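Local coordinates for protein putative regulator of transfer genes ArtA (Staphylococcus aureus subsp. aureus USA300, PDB 3GXQ) that binds DNA through a ribbon-helix-helix motif and regulates transfer genes, acting as a master regulator of plasmid transmission, at residues K28-Q31 / N37-Q40. Residues are numbered along the deposited sequence; the frame is centred on the assembly and turned at random.
Sequences KYAQ and NVSQ. With nucleotides of chain D.
Between residues 28-31 and 37-40 a single methyl group, Ala30 CB, makes the contact from the side of helix 20-33, while the other flank of the start of helix 38-53 grips the DNA backbone. This is the junction of the two helices in the ribbon-helix-helix motif of ArtA. Ala30 CB lies 3.9 Å from Asn37 O and 4.0 Å from Val38 CA, touching backbone, with Val38 CG2 as a looser apolar neighbour. Because the side chain is so small, the two segments come within 5.3 Å between Ala30 CA and Val38 CA. Deeper along the same helix pair, Tyr29 and Ala30 pack on Ala41. Val38 and Ser39 also rest on Leu14 and Leu16 of the second subunit, which brings the helix start against strand 12-18 of that subunit.

Away from Ala30, the first turn of helix 38-53 holds the phosphate of DT4 of chain D. Val38 N donates to OP1 of DT4 (2.9 Å). Ser39 N donates to OP2 of DT4 (2.9 Å). The phosphate sits at the N-terminal end of the helix, where the helix dipole would also be expected to favour an anion. OP2 takes a second bond from Ser39 OG, which chi1 of -65° places beside its own backbone N, making a two-pronged grip on one oxygen. Asn37 is the N-cap: with CG anti to the backbone N (chi1 -176°), the side-chain amide reaches both ways. ND2 donates to OP1 of DA3 of chain D, the nucleotide before DT4. The other branch closes the turn: Asn37 OD1 accepts Gln40 N at 3.0 Å, the donor standing above the carbonyl plane.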
loop_
_atom_site.group_PDB
_atom_site.type_symbol
_atom_site.label_atom_id
_atom_site.label_comp_id
_atom_site.label_asym_id
_atom_site.label_seq_id
_atom_site.Cartn_x
_atom_site.Cartn_y
_atom_site.Cartn_z
ATOM N N LYS B 28 -0.795 -5.791 12.382
ATOM C CA LYS B 28 -1.537 -6.881 12.990
ATOM C C LYS B 28 -1.802 -7.943 11.925
ATOM O O LYS B 28 -1.745 -9.126 12.219
ATOM C CB LYS B 28 -2.855 -6.381 13.582
ATOM C CG LYS B 28 -3.708 -7.469 14.228
ATOM C CD LYS B 28 -4.871 -6.863 15.003
ATOM C CE LYS B 28 -4.379 -5.998 16.165
ATOM N NZ LYS B 28 -3.785 -6.793 17.288
ATOM N N TYR B 29 -2.076 -7.526 10.688
ATOM C CA TYR B 29 -2.326 -8.473 9.591
ATOM C C TYR B 29 -1.038 -9.229 9.241
ATOM O O TYR B 29 -1.065 -10.417 8.936
ATOM C CB TYR B 29 -2.831 -7.736 8.338
ATOM C CG TYR B 29 -3.120 -8.642 7.143
ATOM C CD1 TYR B 29 -4.386 -9.187 6.943
ATOM C CD2 TYR B 29 -2.120 -8.975 6.233
ATOM C CE1 TYR B 29 -4.647 -10.042 5.866
ATOM C CE2 TYR B 29 -2.368 -9.832 5.154
ATOM C CZ TYR B 29 -3.634 -10.363 4.976
ATOM O OH TYR B 29 -3.879 -11.224 3.916
ATOM N N ALA B 30 0.088 -8.525 9.279
ATOM C CA ALA B 30 1.378 -9.128 8.974
ATOM C C ALA B 30 1.695 -10.193 10.025
ATOM O O ALA B 30 2.226 -11.263 9.721
ATOM C CB ALA B 30 2.463 -8.052 8.952
ATOM N N GLN B 31 1.355 -9.895 11.271
ATOM C CA GLN B 31 1.581 -10.832 12.357
ATOM C C GLN B 31 0.743 -12.101 12.177
ATOM O O GLN B 31 1.261 -13.214 12.271
ATOM C CB GLN B 31 1.246 -10.164 13.694
ATOM C CG GLN B 31 2.233 -9.093 14.111
ATOM C CD GLN B 31 1.752 -8.305 15.305
ATOM O OE1 GLN B 31 0.647 -8.534 15.808
ATOM N NE2 GLN B 31 2.575 -7.359 15.767
ATOM N N ASN B 37 6.100 -9.871 8.243
ATOM C CA ASN B 37 6.715 -9.205 7.087
ATOM C C ASN B 37 5.718 -8.144 6.614
ATOM O O ASN B 37 4.824 -8.425 5.816
ATOM C CB ASN B 37 6.993 -10.185 5.938
ATOM C CG ASN B 37 7.720 -9.517 4.781
ATOM O OD1 ASN B 37 7.541 -8.316 4.549
ATOM N ND2 ASN B 37 8.536 -10.282 4.047
ATOM N N VAL B 38 5.868 -6.934 7.140
ATOM C CA VAL B 38 4.977 -5.822 6.829
ATOM C C VAL B 38 4.851 -5.528 5.344
ATOM O O VAL B 38 3.751 -5.276 4.858
ATOM C CB VAL B 38 5.417 -4.536 7.565
ATOM C CG1 VAL B 38 4.562 -3.368 7.140
ATOM C CG2 VAL B 38 5.316 -4.757 9.063
ATOM N N SER B 39 5.973 -5.552 4.628
ATOM C CA SER B 39 5.975 -5.309 3.184
ATOM C C SER B 39 5.065 -6.309 2.458
ATOM O O SER B 39 4.301 -5.930 1.562
ATOM C CB SER B 39 7.399 -5.433 2.615
ATOM O OG SER B 39 8.265 -4.427 3.125
ATOM N N GLN B 40 5.154 -7.585 2.832
ATOM C CA GLN B 40 4.341 -8.616 2.193
ATOM C C GLN B 40 2.856 -8.444 2.523
ATOM O O GLN B 40 2.000 -8.699 1.686
ATOM C CB GLN B 40 4.825 -10.003 2.615
ATOM C CG GLN B 40 3.956 -11.169 2.149
ATOM C CD GLN B 40 4.639 -12.519 2.334
ATOM O OE1 GLN B 40 3.985 -13.566 2.303
ATOM N NE2 GLN B 40 5.963 -12.504 2.511
ATOM P P DT D 4 9.346 -5.597 6.799
ATOM O OP1 DT D 4 8.675 -6.415 7.824
ATOM O OP2 DT D 4 8.561 -5.005 5.696
ATOM O "O5'" DT D 4 10.070 -4.407 7.545
ATOM C "C5'" DT D 4 11.384 -4.048 7.182
ATOM C "C4'" DT D 4 11.932 -3.033 8.146
ATOM O "O4'" DT D 4 13.036 -2.414 7.454
ATOM C "C3'" DT D 4 10.956 -1.898 8.446
ATOM O "O3'" DT D 4 11.207 -1.384 9.766
ATOM C "C2'" DT D 4 11.221 -0.916 7.320
ATOM C "C1'" DT D 4 12.707 -1.092 7.064
ATOM N N1 DT D 4 13.160 -0.907 5.670
ATOM C C2 DT D 4 14.453 -0.470 5.493
ATOM O O2 DT D 4 15.217 -0.267 6.419
ATOM N N3 DT D 4 14.827 -0.282 4.188
ATOM C C4 DT D 4 14.064 -0.488 3.066
ATOM O O4 DT D 4 14.550 -0.265 1.959
ATOM C C5 DT D 4 12.708 -0.965 3.317
ATOM C C7 DT D 4 11.802 -1.234 2.155
ATOM C C6 DT D 4 12.332 -1.145 4.591
ATOM P P DA D 3 10.242 -7.999 0.902
ATOM O OP1 DA D 3 9.178 -8.963 1.256
ATOM O OP2 DA D 3 9.936 -6.851 0.033
ATOM O "O5'" DA D 3 10.907 -7.399 2.214
ATOM C "C5'" DA D 3 11.576 -8.255 3.125
ATOM C "C4'" DA D 3 11.832 -7.546 4.432
ATOM O "O4'" DA D 3 13.059 -6.777 4.334
ATOM C "C3'" DA D 3 10.740 -6.524 4.762
ATOM O "O3'" DA D 3 10.573 -6.432 6.180
ATOM C "C2'" DA D 3 11.275 -5.245 4.131
ATOM C "C1'" DA D 3 12.770 -5.387 4.378
ATOM N N9 DA D 3 13.686 -4.686 3.476
ATOM C C8 DA D 3 13.506 -4.360 2.157
ATOM N N7 DA D 3 14.516 -3.706 1.631
ATOM C C5 DA D 3 15.426 -3.598 2.671
ATOM C C6 DA D 3 16.712 -3.009 2.759
ATOM N N6 DA D 3 17.323 -2.388 1.741
ATOM N N1 DA D 3 17.353 -3.082 3.946
ATOM C C2 DA D 3 16.744 -3.698 4.966
ATOM N N3 DA D 3 15.548 -4.286 5.007
ATOM C C4 DA D 3 14.931 -4.200 3.814
#